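PDB 6OYC: glycosylation Associate Protein 2 from Streptococcus agalactiae serotype V, which probably takes part, with its partners Gap1 and Gap3, in the glycosylation and accessory Sec-dependent export of a streptococcal surface glycoprotein. Local coordinates for residues F301-S306 / Q332-Y337; G309-F313 / M324-D328. One frame throughout, in Å; residues are numbered along the deposited sequence.

Interaction 1. Residues F301-S306 / Q332-Y337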
loop_
_atom_site.group_PDB
_atom_site.type_symbol
_atom_site.label_atom_id
_atom_site.label_comp_id
_atom_site.label_asym_id
_atom_site.label_seq_id
_atom_site.Cartn_x
_atom_site.Cartn_y
_atom_site.Cartn_z
ATOM N N PHE B 301 -4.594 -9.780 1.142
ATOM C CA PHE B 301 -3.289 -9.394 1.668
ATOM C C PHE B 301 -2.206 -9.679 0.628
ATOM O O PHE B 301 -2.123 -10.791 0.092
ATOM C CB PHE B 301 -2.965 -10.153 2.950
ATOM C CG PHE B 301 -3.731 -9.692 4.165
ATOM C CD1 PHE B 301 -5.056 -10.064 4.351
ATOM C CD2 PHE B 301 -3.112 -8.939 5.147
ATOM C CE1 PHE B 301 -5.756 -9.664 5.467
ATOM C CE2 PHE B 301 -3.815 -8.537 6.276
ATOM C CZ PHE B 301 -5.138 -8.898 6.435
ATOM N N SER B 302 -1.366 -8.682 0.355
ATOM C CA SER B 302 -0.326 -8.857 -0.647
ATOM C C SER B 302 0.715 -9.859 -0.166
ATOM O O SER B 302 1.029 -9.941 1.029
ATOM C CB SER B 302 0.352 -7.520 -0.965
ATOM O OG SER B 302 -0.543 -6.601 -1.558
ATOM N N GLY B 303 1.255 -10.622 -1.114
ATOM C CA GLY B 303 2.375 -11.492 -0.827
ATOM C C GLY B 303 3.682 -10.708 -0.629
ATOM O O GLY B 303 3.734 -9.477 -0.638
ATOM N N PHE B 304 4.758 -11.467 -0.434
ATOM C CA PHE B 304 6.090 -10.900 -0.282
ATOM C C PHE B 304 6.556 -10.289 -1.601
ATOM O O PHE B 304 6.407 -10.907 -2.657
ATOM C CB PHE B 304 7.044 -12.000 0.180
ATOM C CG PHE B 304 8.492 -11.578 0.273
ATOM C CD1 PHE B 304 9.309 -11.565 -0.857
ATOM C CD2 PHE B 304 9.054 -11.242 1.502
ATOM C CE1 PHE B 304 10.642 -11.198 -0.775
ATOM C CE2 PHE B 304 10.395 -10.874 1.597
ATOM C CZ PHE B 304 11.188 -10.853 0.449
ATOM N N ARG B 305 7.137 -9.081 -1.545
ATOM C CA ARG B 305 7.619 -8.403 -2.749
ATOM C C ARG B 305 8.573 -7.270 -2.366
ATOM O O ARG B 305 8.210 -6.392 -1.579
ATOM C CB ARG B 305 6.440 -7.858 -3.595
ATOM C CG ARG B 305 5.412 -6.960 -2.821
ATOM C CD ARG B 305 4.228 -6.437 -3.701
ATOM N NE ARG B 305 4.568 -5.340 -4.624
ATOM C CZ ARG B 305 3.916 -5.079 -5.767
ATOM N NH1 ARG B 305 2.891 -5.837 -6.141
ATOM N NH2 ARG B 305 4.285 -4.068 -6.553
ATOM N N SER B 306 9.780 -7.279 -2.945
ATOM C CA SER B 306 10.756 -6.216 -2.695
ATOM C C SER B 306 10.262 -4.876 -3.221
ATOM O O SER B 306 10.391 -3.850 -2.549
ATOM C CB SER B 306 12.108 -6.555 -3.336
ATOM O OG SER B 306 12.507 -7.872 -3.001
ATOM N N GLN B 332 12.839 -6.462 3.789
ATOM C CA GLN B 332 13.133 -6.660 2.371
ATOM C C GLN B 332 11.868 -6.590 1.512
ATOM O O GLN B 332 11.789 -5.794 0.571
ATOM C CB GLN B 332 13.847 -8.000 2.139
ATOM C CG GLN B 332 14.413 -8.101 0.710
ATOM C CD GLN B 332 14.868 -9.511 0.315
ATOM O OE1 GLN B 332 14.860 -10.440 1.123
ATOM N NE2 GLN B 332 15.276 -9.665 -0.939
ATOM N N GLY B 333 10.884 -7.440 1.796
ATOM C CA GLY B 333 9.700 -7.485 0.960
ATOM C C GLY B 333 8.419 -7.721 1.740
ATOM O O GLY B 333 7.439 -8.238 1.196
ATOM N N GLY B 334 8.424 -7.348 3.012
ATOM C CA GLY B 334 7.272 -7.535 3.875
ATOM C C GLY B 334 7.692 -8.282 5.123
ATOM O O GLY B 334 8.696 -8.999 5.140
ATOM N N ALA B 335 6.920 -8.100 6.200
ATOM C CA ALA B 335 7.188 -8.774 7.461
ATOM C C ALA B 335 5.918 -9.428 8.009
ATOM O O ALA B 335 5.695 -9.470 9.228
ATOM C CB ALA B 335 7.803 -7.810 8.478
ATOM N N PHE B 336 5.061 -9.927 7.113
ATOM C CA PHE B 336 3.979 -10.834 7.487
ATOM C C PHE B 336 2.934 -10.163 8.389
ATOM O O PHE B 336 2.307 -10.820 9.223
ATOM C CB PHE B 336 4.552 -12.097 8.151
ATOM C CG PHE B 336 5.203 -13.043 7.172
ATOM C CD1 PHE B 336 6.382 -12.708 6.548
ATOM C CD2 PHE B 336 4.603 -14.249 6.844
ATOM C CE1 PHE B 336 6.962 -13.563 5.617
ATOM C CE2 PHE B 336 5.176 -15.107 5.929
ATOM C CZ PHE B 336 6.361 -14.763 5.314
ATOM N N TYR B 337 2.740 -8.853 8.234
ATOM C CA TYR B 337 1.648 -8.098 8.862
ATOM C C TYR B 337 1.644 -8.195 10.380
ATOM O O TYR B 337 0.626 -7.912 11.016
ATOM C CB TYR B 337 0.287 -8.522 8.286
ATOM C CG TYR B 337 0.292 -8.396 6.788
ATOM C CD1 TYR B 337 -0.003 -7.187 6.174
ATOM C CD2 TYR B 337 0.679 -9.464 5.977
ATOM C CE1 TYR B 337 0.037 -7.056 4.779
ATOM C CE2 TYR B 337 0.705 -9.340 4.591
ATOM C CZ TYR B 337 0.393 -8.137 4.000
ATOM O OH TYR B 337 0.438 -8.011 2.621
HETATM O O HOH W 1 3.131 -6.688 1.127
#

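Interaction 2. Residues G309-F313 / M324-D328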
loop_
_atom_site.group_PDB
_atom_site.type_symbol
_atom_site.label_atom_id
_atom_site.label_comp_id
_atom_site.label_asym_id
_atom_site.label_seq_id
_atom_site.Cartn_x
_atom_site.Cartn_y
_atom_site.Cartn_z
ATOM N N GLY B 309 4.161 -1.662 -2.996
ATOM C CA GLY B 309 2.851 -1.443 -3.580
ATOM C C GLY B 309 1.915 -2.616 -3.339
ATOM O O GLY B 309 2.272 -3.620 -2.723
ATOM N N PHE B 310 0.684 -2.462 -3.835
ATOM C CA PHE B 310 -0.349 -3.485 -3.657
ATOM C C PHE B 310 -0.266 -4.567 -4.724
ATOM O O PHE B 310 -0.113 -4.280 -5.916
ATOM C CB PHE B 310 -1.741 -2.870 -3.713
ATOM C CG PHE B 310 -1.990 -1.839 -2.667
ATOM C CD1 PHE B 310 -2.282 -2.217 -1.361
ATOM C CD2 PHE B 310 -1.938 -0.491 -2.987
ATOM C CE1 PHE B 310 -2.503 -1.269 -0.381
ATOM C CE2 PHE B 310 -2.164 0.472 -2.021
ATOM C CZ PHE B 310 -2.458 0.085 -0.706
ATOM N N GLU B 311 -0.392 -5.815 -4.285
ATOM C CA GLU B 311 -0.607 -6.952 -5.165
ATOM C C GLU B 311 -2.093 -7.186 -5.398
ATOM O O GLU B 311 -2.923 -6.960 -4.511
ATOM C CB GLU B 311 -0.028 -8.220 -4.557
ATOM C CG GLU B 311 1.305 -8.615 -5.065
ATOM C CD GLU B 311 1.725 -9.962 -4.518
ATOM O OE1 GLU B 311 0.898 -10.628 -3.831
ATOM O OE2 GLU B 311 2.884 -10.343 -4.774
ATOM N N GLY B 312 -2.422 -7.677 -6.594
ATOM C CA GLY B 312 -3.744 -8.225 -6.835
ATOM C C GLY B 312 -4.839 -7.228 -7.113
ATOM O O GLY B 312 -6.011 -7.552 -6.907
ATOM N N PHE B 313 -4.502 -6.025 -7.581
ATOM C CA PHE B 313 -5.523 -5.047 -7.946
ATOM C C PHE B 313 -6.453 -5.589 -9.028
ATOM O O PHE B 313 -7.679 -5.590 -8.879
ATOM C CB PHE B 313 -4.858 -3.760 -8.424
ATOM C CG PHE B 313 -5.832 -2.675 -8.820
ATOM C CD1 PHE B 313 -6.472 -1.911 -7.855
ATOM C CD2 PHE B 313 -6.096 -2.417 -10.156
ATOM C CE1 PHE B 313 -7.348 -0.903 -8.207
ATOM C CE2 PHE B 313 -6.984 -1.415 -10.529
ATOM C CZ PHE B 313 -7.612 -0.654 -9.549
ATOM N N MET B 324 -10.692 -4.767 -0.688
ATOM C CA MET B 324 -9.645 -4.074 0.032
ATOM C C MET B 324 -8.335 -4.788 -0.251
ATOM O O MET B 324 -8.298 -6.023 -0.314
ATOM C CB MET B 324 -9.944 -4.055 1.527
ATOM C CG MET B 324 -9.133 -3.081 2.338
ATOM S SD MET B 324 -9.726 -3.104 4.045
ATOM C CE MET B 324 -8.413 -2.229 4.905
ATOM N N LEU B 325 -7.275 -4.010 -0.469
ATOM C CA LEU B 325 -5.921 -4.540 -0.584
ATOM C C LEU B 325 -5.080 -4.058 0.589
ATOM O O LEU B 325 -5.247 -2.932 1.065
ATOM C CB LEU B 325 -5.269 -4.119 -1.895
ATOM C CG LEU B 325 -6.149 -4.172 -3.142
ATOM C CD1 LEU B 325 -5.359 -3.626 -4.329
ATOM C CD2 LEU B 325 -6.634 -5.608 -3.399
ATOM N N ILE B 326 -4.184 -4.919 1.060
ATOM C CA ILE B 326 -3.291 -4.634 2.179
ATOM C C ILE B 326 -1.898 -5.111 1.785
ATOM O O ILE B 326 -1.734 -6.259 1.355
ATOM C CB ILE B 326 -3.762 -5.324 3.477
ATOM C CG1 ILE B 326 -5.299 -5.277 3.589
ATOM C CG2 ILE B 326 -3.092 -4.709 4.705
ATOM C CD1 ILE B 326 -5.848 -5.599 4.955
ATOM N N CYS B 327 -0.904 -4.239 1.925
ATOM C CA CYS B 327 0.483 -4.602 1.661
ATOM C C CYS B 327 1.365 -4.116 2.806
ATOM O O CYS B 327 1.009 -3.192 3.543
ATOM C CB CYS B 327 0.986 -4.021 0.335
ATOM S SG CYS B 327 1.078 -2.218 0.346
ATOM N N ASP B 328 2.517 -4.762 2.943
ATOM C CA ASP B 328 3.431 -4.545 4.066
ATOM C C ASP B 328 4.805 -4.232 3.489
ATOM O O ASP B 328 5.482 -5.145 2.973
ATOM C CB ASP B 328 3.460 -5.775 4.971
ATOM C CG ASP B 328 4.492 -5.683 6.067
ATOM O OD1 ASP B 328 5.155 -4.630 6.193
ATOM O OD2 ASP B 328 4.640 -6.682 6.819
#

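Interaction 1. Residues F301-S306 / Q332-Y337
Segments F301-S306 and Q332-Y337 run nearly antiparallel (end-to-end directions 167° apart), but the two loops splay: CA atoms are 4.0 Å apart at S306 and G333 and 8.8 Å apart at F301 and Y337. The ring of Y337 fills the wider end. With chi1 in the m well (-54°), it presents a face to the edge of F301, giving a T-shaped pair with centroids 4.9 Å apart and planes at 86°. The same rotamer carries Y337 OH to S302 O, which accepts its hydrogen bond at 2.6 Å. Positive phi at F336 (65°) and Y337 (58°) marks a left-handed backbone turn leading into this placement. S302 points sideways, and its OG is engaged by E311 N and I326 O. The loops follow adjacent parallel strands, 297-301 and 323-327, in what is probably an alpha/beta-hydrolase sheet; F301 packs on A377 of helix 372-381, which follows a possible nucleophile elbow. At the narrower end F304, with chi1 t (175°), lays its ring face over G333: G333 CA lies 3.8 Å from the centroid of the F304 ring and 22° off the normal, a CH-pi contact. A side chain on G333 would collide with this ring and with R305 C, so the absence of CB permits the approach. R305 N donates to G333 O at 2.9 Å and 165°, while the CA-to-CB bond of R305 points away, and its NE bonds to A307 O. Two CA-H...O contacts accompany that bond, F304 CA to G333 O at 3.3 Å and S306 CA to Q332 O at 3.5 Å.

Interaction 2. Residues G309-F313 / M324-D328
No hydrogen bond joins G309-F313 to M324-D328; the 323 Å² buried between them comes from sulfur-aromatic, apolar and side-chain-to-backbone contacts. In the sulfur-aromatic contact, C327 SG sits over one face of the F310 ring, 4.1 Å from its centroid and 27° off the normal, with F310 CD1 3.8 Å from SG. Chi1 in the p well (66°) places the sulfur there. Apolar packing centres on L325, whose CA-to-CB bond points toward the loop. Its CB lies 3.6 Å from F310 CD1, and its CD1 lies 4.1 Å from F313 CD1 and 3.9 Å from F313 CA, so the leucine touches both phenylalanines, through CB and through CD1. Backbone oxygens make further approaches: G309 O to C327 CB at 3.3 Å, F310 CE1 to L325 O at 3.5 Å, and E311 O and G312 O each 4.1 Å from L325 CD2. Polar pairing of the loop is made elsewhere, F310 N with Q130 OE1 and E311 OE1 with G303 N. Glycines shape the loop: G309 has phi/psi of 122/179°, where a CB would jam against the preceding carbonyl, and G312 adopts positive phi (81°) at the N-cap position of helix 313-318. I326 points the opposite way from L325 and C327, onto I351 of helix 341-358, so the strand is packed on both faces. Strand 297-301, helix 313-318 and the adjacent parallel strand 323-327 form a beta-alpha-beta crossover, consistent with the alpha/beta-hydrolase clan in which the family is placed.

Both contacts involve the connection from strand 297-301 to helix 313-318, but they meet different parts of what follows. Interaction 2 is mostly buried, with E311, G312 and F313 partly exposed, and sets that connection against strand 323-327 with apolar and sulfur-aromatic packing and no cross-segment hydrogen bond. Interaction 1 begins at the last strand residue, F301, and otherwise joins loop to loop; it grades from a buried aromatic end at F301 and Y337 to exposed S306 and Q332, and uses hydrogen bonds with glycine-dependent close approach. Their centres are 10 Å apart, and they are joined by probable hydrogen bonds from S302 N to I326 O (2.6 Å) and from G303 N to E311 OE1 (2.7 Å).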